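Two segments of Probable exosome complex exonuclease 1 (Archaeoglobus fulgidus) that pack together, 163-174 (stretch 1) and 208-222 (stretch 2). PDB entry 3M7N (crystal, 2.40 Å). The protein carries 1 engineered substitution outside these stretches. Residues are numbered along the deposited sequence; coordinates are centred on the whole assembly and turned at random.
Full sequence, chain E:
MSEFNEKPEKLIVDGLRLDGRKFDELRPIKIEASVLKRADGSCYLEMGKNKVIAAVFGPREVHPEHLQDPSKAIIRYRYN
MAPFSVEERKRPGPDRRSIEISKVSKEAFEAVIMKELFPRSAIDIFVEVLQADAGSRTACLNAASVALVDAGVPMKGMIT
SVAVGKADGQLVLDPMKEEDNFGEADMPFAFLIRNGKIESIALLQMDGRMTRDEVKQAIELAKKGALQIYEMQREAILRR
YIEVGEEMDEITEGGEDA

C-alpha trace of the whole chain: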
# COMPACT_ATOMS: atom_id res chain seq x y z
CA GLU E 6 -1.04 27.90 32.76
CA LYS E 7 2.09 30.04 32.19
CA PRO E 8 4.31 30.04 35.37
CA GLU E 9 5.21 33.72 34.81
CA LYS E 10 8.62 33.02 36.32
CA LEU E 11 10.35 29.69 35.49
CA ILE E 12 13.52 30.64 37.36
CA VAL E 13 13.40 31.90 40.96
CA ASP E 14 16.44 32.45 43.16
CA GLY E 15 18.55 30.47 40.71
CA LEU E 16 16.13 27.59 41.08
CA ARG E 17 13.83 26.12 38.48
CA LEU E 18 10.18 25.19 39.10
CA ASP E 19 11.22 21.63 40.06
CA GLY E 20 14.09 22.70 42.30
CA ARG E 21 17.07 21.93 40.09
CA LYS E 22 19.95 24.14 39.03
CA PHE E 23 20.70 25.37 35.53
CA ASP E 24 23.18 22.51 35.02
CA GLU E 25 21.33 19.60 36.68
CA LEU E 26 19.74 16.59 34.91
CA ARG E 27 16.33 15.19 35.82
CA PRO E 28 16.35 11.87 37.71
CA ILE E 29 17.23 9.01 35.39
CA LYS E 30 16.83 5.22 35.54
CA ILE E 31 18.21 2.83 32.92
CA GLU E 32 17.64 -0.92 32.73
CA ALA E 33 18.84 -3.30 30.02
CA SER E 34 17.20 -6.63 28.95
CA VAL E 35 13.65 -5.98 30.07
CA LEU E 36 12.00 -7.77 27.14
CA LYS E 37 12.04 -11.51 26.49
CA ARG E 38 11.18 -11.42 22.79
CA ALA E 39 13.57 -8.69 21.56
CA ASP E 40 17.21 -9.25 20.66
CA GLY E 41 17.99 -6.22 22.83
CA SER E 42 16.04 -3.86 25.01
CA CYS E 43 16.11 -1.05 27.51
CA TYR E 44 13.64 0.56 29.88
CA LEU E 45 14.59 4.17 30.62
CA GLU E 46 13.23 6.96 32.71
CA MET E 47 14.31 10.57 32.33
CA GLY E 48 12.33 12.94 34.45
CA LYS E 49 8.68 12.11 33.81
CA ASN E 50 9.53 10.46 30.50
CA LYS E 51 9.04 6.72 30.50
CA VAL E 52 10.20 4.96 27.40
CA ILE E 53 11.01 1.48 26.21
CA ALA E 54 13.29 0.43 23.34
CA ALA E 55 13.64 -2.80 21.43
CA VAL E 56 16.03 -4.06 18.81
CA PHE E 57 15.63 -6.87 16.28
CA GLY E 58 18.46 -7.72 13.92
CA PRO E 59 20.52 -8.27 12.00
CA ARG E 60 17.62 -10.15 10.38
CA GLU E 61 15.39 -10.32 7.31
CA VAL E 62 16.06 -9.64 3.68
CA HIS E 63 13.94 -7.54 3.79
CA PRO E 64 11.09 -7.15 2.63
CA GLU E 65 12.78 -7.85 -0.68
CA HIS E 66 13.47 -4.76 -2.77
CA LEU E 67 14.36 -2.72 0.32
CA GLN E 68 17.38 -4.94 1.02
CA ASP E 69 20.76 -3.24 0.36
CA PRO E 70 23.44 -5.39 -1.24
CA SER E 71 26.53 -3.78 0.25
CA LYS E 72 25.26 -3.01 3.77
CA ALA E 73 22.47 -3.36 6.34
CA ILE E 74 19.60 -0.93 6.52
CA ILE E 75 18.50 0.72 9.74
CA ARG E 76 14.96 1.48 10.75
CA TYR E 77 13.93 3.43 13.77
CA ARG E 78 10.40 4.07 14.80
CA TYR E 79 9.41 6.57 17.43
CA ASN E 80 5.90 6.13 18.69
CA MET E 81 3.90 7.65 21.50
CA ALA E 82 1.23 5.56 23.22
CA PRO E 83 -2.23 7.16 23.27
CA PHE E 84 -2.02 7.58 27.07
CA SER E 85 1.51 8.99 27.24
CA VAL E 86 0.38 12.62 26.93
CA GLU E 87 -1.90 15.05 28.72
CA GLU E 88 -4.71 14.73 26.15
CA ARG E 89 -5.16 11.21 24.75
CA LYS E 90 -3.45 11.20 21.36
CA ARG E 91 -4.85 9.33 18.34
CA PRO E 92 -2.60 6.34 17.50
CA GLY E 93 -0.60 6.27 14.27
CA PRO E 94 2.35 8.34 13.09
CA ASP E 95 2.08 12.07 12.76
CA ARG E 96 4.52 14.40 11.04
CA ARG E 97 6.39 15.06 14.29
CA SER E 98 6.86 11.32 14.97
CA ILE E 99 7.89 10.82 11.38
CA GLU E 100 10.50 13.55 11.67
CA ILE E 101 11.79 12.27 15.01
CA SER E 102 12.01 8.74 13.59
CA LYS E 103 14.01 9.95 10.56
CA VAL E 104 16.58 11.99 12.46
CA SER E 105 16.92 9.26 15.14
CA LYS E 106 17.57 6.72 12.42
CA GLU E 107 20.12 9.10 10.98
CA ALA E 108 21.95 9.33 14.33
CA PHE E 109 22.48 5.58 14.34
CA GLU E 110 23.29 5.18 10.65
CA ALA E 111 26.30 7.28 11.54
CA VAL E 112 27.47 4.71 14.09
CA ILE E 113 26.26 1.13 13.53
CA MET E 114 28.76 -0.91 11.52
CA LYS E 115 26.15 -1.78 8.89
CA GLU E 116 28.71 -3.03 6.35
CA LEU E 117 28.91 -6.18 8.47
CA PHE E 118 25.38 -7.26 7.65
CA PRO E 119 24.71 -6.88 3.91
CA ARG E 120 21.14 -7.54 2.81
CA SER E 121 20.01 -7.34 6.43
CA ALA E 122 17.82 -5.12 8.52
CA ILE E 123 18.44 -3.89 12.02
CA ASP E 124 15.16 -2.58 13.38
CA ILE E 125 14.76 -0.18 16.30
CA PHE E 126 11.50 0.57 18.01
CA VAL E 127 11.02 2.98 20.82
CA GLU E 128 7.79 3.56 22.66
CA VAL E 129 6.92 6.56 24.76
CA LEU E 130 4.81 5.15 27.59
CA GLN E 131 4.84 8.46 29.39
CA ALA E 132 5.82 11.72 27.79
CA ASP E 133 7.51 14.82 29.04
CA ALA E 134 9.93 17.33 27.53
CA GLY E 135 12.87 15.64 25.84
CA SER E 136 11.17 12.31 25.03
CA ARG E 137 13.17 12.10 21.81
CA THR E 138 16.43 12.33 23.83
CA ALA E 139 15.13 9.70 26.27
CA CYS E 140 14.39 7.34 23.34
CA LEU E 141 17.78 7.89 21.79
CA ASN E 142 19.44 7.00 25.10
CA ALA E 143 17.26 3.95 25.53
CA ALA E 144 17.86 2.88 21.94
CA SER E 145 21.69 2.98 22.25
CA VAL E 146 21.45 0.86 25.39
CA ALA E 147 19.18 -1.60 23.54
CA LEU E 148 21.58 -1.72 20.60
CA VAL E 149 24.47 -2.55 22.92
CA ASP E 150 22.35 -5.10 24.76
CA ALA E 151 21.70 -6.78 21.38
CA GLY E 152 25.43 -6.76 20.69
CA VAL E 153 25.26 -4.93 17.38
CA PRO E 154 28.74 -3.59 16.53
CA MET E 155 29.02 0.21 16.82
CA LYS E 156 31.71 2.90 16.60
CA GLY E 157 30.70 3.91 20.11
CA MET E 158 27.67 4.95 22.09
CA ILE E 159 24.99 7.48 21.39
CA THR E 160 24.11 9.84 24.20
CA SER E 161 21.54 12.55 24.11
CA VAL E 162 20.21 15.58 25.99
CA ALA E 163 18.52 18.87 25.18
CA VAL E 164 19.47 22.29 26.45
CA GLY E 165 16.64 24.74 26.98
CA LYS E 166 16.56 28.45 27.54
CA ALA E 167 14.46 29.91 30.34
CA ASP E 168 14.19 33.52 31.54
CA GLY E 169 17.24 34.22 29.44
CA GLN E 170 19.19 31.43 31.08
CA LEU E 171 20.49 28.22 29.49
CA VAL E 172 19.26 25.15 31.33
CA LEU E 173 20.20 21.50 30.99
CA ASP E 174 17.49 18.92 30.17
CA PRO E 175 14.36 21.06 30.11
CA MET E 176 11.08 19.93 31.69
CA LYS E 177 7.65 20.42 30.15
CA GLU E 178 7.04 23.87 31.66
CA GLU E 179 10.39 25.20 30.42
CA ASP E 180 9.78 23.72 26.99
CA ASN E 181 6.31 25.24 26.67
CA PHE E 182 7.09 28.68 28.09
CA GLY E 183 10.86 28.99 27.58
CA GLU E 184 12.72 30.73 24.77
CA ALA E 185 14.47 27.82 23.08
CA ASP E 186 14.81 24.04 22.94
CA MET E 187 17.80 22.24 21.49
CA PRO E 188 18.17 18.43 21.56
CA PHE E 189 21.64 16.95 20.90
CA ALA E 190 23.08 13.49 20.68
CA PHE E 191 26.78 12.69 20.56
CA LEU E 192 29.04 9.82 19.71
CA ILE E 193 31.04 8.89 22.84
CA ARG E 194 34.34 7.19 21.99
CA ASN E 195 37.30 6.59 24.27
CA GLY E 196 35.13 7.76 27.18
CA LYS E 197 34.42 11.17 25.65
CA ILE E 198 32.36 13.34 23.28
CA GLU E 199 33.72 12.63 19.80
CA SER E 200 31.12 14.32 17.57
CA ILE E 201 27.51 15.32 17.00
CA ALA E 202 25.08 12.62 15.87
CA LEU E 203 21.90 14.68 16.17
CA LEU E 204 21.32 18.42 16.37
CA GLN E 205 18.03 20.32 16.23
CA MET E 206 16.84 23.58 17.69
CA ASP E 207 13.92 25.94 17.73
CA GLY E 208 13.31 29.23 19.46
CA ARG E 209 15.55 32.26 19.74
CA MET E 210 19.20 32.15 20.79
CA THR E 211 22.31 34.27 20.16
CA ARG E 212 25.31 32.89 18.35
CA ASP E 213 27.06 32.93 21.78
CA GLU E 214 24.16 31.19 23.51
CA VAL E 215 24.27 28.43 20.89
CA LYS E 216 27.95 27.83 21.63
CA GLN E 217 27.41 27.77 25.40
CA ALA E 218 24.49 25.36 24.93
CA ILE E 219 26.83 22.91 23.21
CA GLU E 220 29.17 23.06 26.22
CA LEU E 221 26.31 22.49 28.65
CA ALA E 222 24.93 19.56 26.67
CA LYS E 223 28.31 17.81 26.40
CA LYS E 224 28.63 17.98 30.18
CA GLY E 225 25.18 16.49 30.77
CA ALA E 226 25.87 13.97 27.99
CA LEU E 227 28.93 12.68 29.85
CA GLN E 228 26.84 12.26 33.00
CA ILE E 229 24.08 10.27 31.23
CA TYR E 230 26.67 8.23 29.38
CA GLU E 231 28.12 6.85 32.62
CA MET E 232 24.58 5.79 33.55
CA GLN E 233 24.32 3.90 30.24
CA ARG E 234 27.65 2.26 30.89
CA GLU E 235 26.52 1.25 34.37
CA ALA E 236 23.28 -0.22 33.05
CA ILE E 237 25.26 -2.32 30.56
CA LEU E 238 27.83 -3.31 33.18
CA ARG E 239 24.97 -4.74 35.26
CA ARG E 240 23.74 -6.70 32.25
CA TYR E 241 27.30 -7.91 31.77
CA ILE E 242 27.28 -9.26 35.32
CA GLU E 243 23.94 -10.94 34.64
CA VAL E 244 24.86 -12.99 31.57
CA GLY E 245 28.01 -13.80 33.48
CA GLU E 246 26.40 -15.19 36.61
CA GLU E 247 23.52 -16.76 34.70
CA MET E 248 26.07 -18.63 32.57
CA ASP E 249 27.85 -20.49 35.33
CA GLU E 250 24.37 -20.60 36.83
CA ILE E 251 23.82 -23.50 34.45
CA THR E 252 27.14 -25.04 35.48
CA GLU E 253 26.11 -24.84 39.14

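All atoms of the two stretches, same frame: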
# COMPACT_ATOMS: atom_id res chain seq x y z
N ALA E 163 18.85 17.55 25.70
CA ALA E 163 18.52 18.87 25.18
C ALA E 163 18.97 19.96 26.15
O ALA E 163 19.05 19.74 27.35
CB ALA E 163 17.01 18.99 24.92
N VAL E 164 19.28 21.13 25.62
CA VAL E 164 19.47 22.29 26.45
C VAL E 164 18.32 23.21 26.13
O VAL E 164 17.99 23.39 24.95
CB VAL E 164 20.81 23.01 26.14
CG1 VAL E 164 20.78 24.43 26.69
CG2 VAL E 164 21.98 22.22 26.72
N GLY E 165 17.70 23.77 27.16
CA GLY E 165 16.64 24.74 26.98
C GLY E 165 17.14 26.13 27.28
O GLY E 165 18.30 26.35 27.59
N LYS E 166 16.24 27.10 27.17
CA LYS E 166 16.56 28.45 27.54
C LYS E 166 15.34 29.02 28.25
O LYS E 166 14.24 29.04 27.69
CB LYS E 166 16.94 29.29 26.33
CG LYS E 166 17.27 30.74 26.68
CD LYS E 166 17.75 31.52 25.47
CE LYS E 166 17.48 33.00 25.58
NZ LYS E 166 17.93 33.66 24.32
N ALA E 167 15.54 29.45 29.49
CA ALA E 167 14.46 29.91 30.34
C ALA E 167 14.83 31.21 31.04
O ALA E 167 15.91 31.33 31.62
CB ALA E 167 14.10 28.84 31.35
N ASP E 168 13.94 32.20 30.96
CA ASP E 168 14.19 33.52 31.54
C ASP E 168 15.55 34.02 31.15
O ASP E 168 16.22 34.67 31.95
CB ASP E 168 14.13 33.47 33.06
CG ASP E 168 12.74 33.15 33.58
OD1 ASP E 168 12.65 32.72 34.75
OD2 ASP E 168 11.75 33.34 32.84
N GLY E 169 15.98 33.71 29.94
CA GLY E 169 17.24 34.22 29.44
C GLY E 169 18.40 33.33 29.82
O GLY E 169 19.53 33.57 29.42
N GLN E 170 18.12 32.29 30.58
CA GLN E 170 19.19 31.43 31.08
C GLN E 170 19.17 30.05 30.42
O GLN E 170 18.11 29.43 30.29
CB GLN E 170 19.08 31.29 32.60
CG GLN E 170 19.69 30.00 33.16
CD GLN E 170 21.12 30.18 33.66
OE1 GLN E 170 22.09 29.83 32.97
NE2 GLN E 170 21.25 30.72 34.87
N LEU E 171 20.34 29.58 30.00
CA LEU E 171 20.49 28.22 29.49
C LEU E 171 20.24 27.21 30.61
O LEU E 171 20.74 27.37 31.73
CB LEU E 171 21.88 27.99 28.90
CG LEU E 171 22.08 28.12 27.39
CD1 LEU E 171 21.06 29.02 26.72
CD2 LEU E 171 23.49 28.60 27.08
N VAL E 172 19.45 26.19 30.33
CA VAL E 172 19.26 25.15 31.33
C VAL E 172 19.47 23.79 30.69
O VAL E 172 19.20 23.62 29.50
CB VAL E 172 17.89 25.24 32.00
CG1 VAL E 172 17.76 26.59 32.73
CG2 VAL E 172 16.79 25.09 30.97
N LEU E 173 19.95 22.84 31.48
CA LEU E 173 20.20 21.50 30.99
C LEU E 173 18.95 20.64 31.14
O LEU E 173 18.34 20.65 32.20
CB LEU E 173 21.33 20.88 31.80
CG LEU E 173 21.74 19.45 31.45
CD1 LEU E 173 22.20 19.33 30.01
CD2 LEU E 173 22.83 19.01 32.43
N ASP E 174 18.56 19.93 30.08
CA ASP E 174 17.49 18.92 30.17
C ASP E 174 16.15 19.53 30.56
O ASP E 174 15.61 19.22 31.62
CB ASP E 174 17.87 17.86 31.21
CG ASP E 174 16.95 16.64 31.19
OD1 ASP E 174 16.70 16.09 32.28
OD2 ASP E 174 16.48 16.23 30.10
N GLY E 208 13.50 28.17 18.50
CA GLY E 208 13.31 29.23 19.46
C GLY E 208 14.12 30.44 19.05
O GLY E 208 14.15 30.80 17.87
N ARG E 209 14.79 31.06 20.01
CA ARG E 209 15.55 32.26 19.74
C ARG E 209 16.78 32.29 20.63
O ARG E 209 16.66 32.44 21.84
CB ARG E 209 14.67 33.49 20.00
CG ARG E 209 15.07 34.72 19.22
CD ARG E 209 14.13 35.87 19.55
NE ARG E 209 13.02 36.02 18.60
CZ ARG E 209 11.73 35.93 18.92
NH1 ARG E 209 10.79 36.11 17.98
NH2 ARG E 209 11.36 35.69 20.17
N MET E 210 17.96 32.14 20.04
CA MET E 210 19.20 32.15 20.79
C MET E 210 20.27 32.96 20.06
O MET E 210 20.27 33.02 18.82
CB MET E 210 19.74 30.73 20.99
CG MET E 210 18.90 29.81 21.83
SD MET E 210 19.51 28.10 21.67
CE MET E 210 21.09 28.26 22.50
N THR E 211 21.20 33.55 20.80
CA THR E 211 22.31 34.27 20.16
C THR E 211 23.36 33.28 19.72
O THR E 211 23.42 32.16 20.24
CB THR E 211 22.99 35.30 21.11
OG1 THR E 211 23.67 34.60 22.16
CG2 THR E 211 21.97 36.29 21.71
N ARG E 212 24.17 33.69 18.75
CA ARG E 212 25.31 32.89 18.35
C ARG E 212 26.07 32.40 19.60
O ARG E 212 26.37 31.20 19.69
CB ARG E 212 26.22 33.71 17.42
CG ARG E 212 27.48 32.99 16.96
CD ARG E 212 28.67 33.26 17.89
NE ARG E 212 29.96 32.96 17.26
CZ ARG E 212 31.15 33.12 17.85
NH1 ARG E 212 32.26 32.83 17.19
NH2 ARG E 212 31.22 33.57 19.09
N ASP E 213 26.35 33.30 20.56
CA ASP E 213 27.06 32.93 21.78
C ASP E 213 26.28 31.91 22.60
O ASP E 213 26.86 30.94 23.08
CB ASP E 213 27.37 34.15 22.68
CG ASP E 213 28.50 35.03 22.14
OD1 ASP E 213 29.24 34.59 21.24
OD2 ASP E 213 28.64 36.17 22.62
N GLU E 214 24.98 32.14 22.76
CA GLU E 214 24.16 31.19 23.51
C GLU E 214 24.19 29.79 22.90
O GLU E 214 24.17 28.80 23.62
CB GLU E 214 22.71 31.68 23.64
CG GLU E 214 22.53 32.77 24.65
CD GLU E 214 21.16 33.43 24.57
OE1 GLU E 214 20.41 33.15 23.61
OE2 GLU E 214 20.85 34.24 25.47
N VAL E 215 24.25 29.72 21.57
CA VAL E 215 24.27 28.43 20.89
C VAL E 215 25.54 27.69 21.27
O VAL E 215 25.51 26.49 21.59
CB VAL E 215 24.17 28.56 19.33
CG1 VAL E 215 24.34 27.23 18.66
CG2 VAL E 215 22.83 29.19 18.91
N LYS E 216 26.65 28.41 21.27
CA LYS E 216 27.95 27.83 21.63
C LYS E 216 28.05 27.38 23.09
O LYS E 216 28.61 26.32 23.39
CB LYS E 216 29.07 28.78 21.24
CG LYS E 216 29.14 28.99 19.74
CD LYS E 216 30.42 29.68 19.32
CE LYS E 216 31.56 28.70 19.23
NZ LYS E 216 32.84 29.47 19.12
N GLN E 217 27.49 28.17 24.00
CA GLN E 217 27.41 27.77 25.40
C GLN E 217 26.50 26.55 25.60
O GLN E 217 26.78 25.68 26.44
CB GLN E 217 26.94 28.95 26.26
CG GLN E 217 27.95 30.09 26.29
CD GLN E 217 27.32 31.46 26.46
OE1 GLN E 217 26.33 31.63 27.16
NE2 GLN E 217 27.91 32.46 25.82
N ALA E 218 25.42 26.48 24.84
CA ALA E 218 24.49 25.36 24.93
C ALA E 218 25.20 24.05 24.60
O ALA E 218 25.01 23.04 25.28
CB ALA E 218 23.28 25.56 24.02
N ILE E 219 26.04 24.08 23.56
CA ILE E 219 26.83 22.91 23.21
C ILE E 219 27.71 22.47 24.38
O ILE E 219 27.83 21.27 24.66
CB ILE E 219 27.74 23.15 22.00
CG1 ILE E 219 26.93 23.53 20.77
CG2 ILE E 219 28.53 21.88 21.66
CD1 ILE E 219 27.77 23.60 19.52
N GLU E 220 28.33 23.43 25.07
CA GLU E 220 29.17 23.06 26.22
C GLU E 220 28.34 22.41 27.31
O GLU E 220 28.73 21.38 27.85
CB GLU E 220 29.96 24.27 26.77
CG GLU E 220 31.00 24.80 25.81
CD GLU E 220 31.94 23.72 25.32
OE1 GLU E 220 32.02 23.50 24.07
OE2 GLU E 220 32.58 23.08 26.18
N LEU E 221 27.19 23.01 27.62
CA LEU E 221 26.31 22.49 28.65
C LEU E 221 25.88 21.07 28.32
O LEU E 221 25.96 20.16 29.15
CB LEU E 221 25.07 23.35 28.74
CG LEU E 221 24.62 23.86 30.10
CD1 LEU E 221 23.13 24.10 30.05
CD2 LEU E 221 24.98 22.88 31.21
N ALA E 222 25.43 20.87 27.08
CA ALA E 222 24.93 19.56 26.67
C ALA E 222 26.01 18.48 26.75
O ALA E 222 25.74 17.38 27.22
CB ALA E 222 24.33 19.62 25.26
O HOH W 1 21.68 33.62 28.24

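A β-hairpin, strands 163-167 and 170-173, lays one face against the helix 212-222, and three residues cover the most surface: L171, L221 and K166. The hairpin is held by paired backbone bonds, G165 N to V172 O (2.8 Å) and V172 N to G165 O (3.0 Å) among them, and it reverses through a type I' turn from A167 to Q170. Because side chains alternate along a strand, V164 and K166 point toward the helix while A163 and V172 point away. The second strand runs at only 24° to the helix axis, so its residues can meet successive turns of the helix.

L171 covers the largest area. Its CA-to-CB bond points toward the helix, and CD2 settles on the helix backbone and the side chains beside it: 3.5 Å from E214 O, 3.6 Å from Q217 CB and 3.6 Å from A218 N. Its other methyl, CD1, lies 4.3 Å from M210 CE. A branched leucine suits this position, since its methyls can spread over a stretch of helix where A218 offers no more than a methyl group; L171 CD2 is 4.3 Å from A218 CB. Chi1 and chi2 of L171, at -98° and 25°, both lie between the usual wells.

L221 answers from the helix, one turn beyond Q217, whose O accepts a bond from L221 N (2.9 Å). Its CD1 rests against the second strand, 3.7 Å from both V172 C and L173 N, with L173 CB at 4.1 Å and L171 CB at 4.2 Å. An apolar side chain can lie over the strand backbone here without competing for its hydrogen bonds. V164, on the neighbouring strand, packs by the same helix: its CG2 is 3.9 Å from L221 CB and 3.8 Å from A222 CB, while its CG1 is 3.8 Å from A218 CB. The small alanines allow close approach, and V164 CA and A218 CA are just 6.1 Å apart. A compact, β-branched valine fits such a narrow gap and is at home in a strand.

K166 supplies the polar part of the contact. Its side chain is extended, all four chi angles being t, and this carries the ammonium group to the start of the helix. There NZ donates to R209 O at 3.0 Å and to E214 OE1 at 2.6 Å, the latter bond forming part of a salt bridge. Lysine suits the place because its long aliphatic chain can pass apolar neighbours, with K166 CD 4.2 Å from M210 CG, before its charge meets the carboxylate.

E214 is itself held in position. Its OE1 also accepts from T211 N (2.9 Å), and its own N donates to T211 OG1 (2.9 Å), so threonine caps the helix in a reciprocal pair. The other carboxylate oxygen, OE2, takes a hydrogen bond from a water (3.0 Å) that also donates to G169 O (2.5 Å), linking the hairpin turn to the helix's first turn.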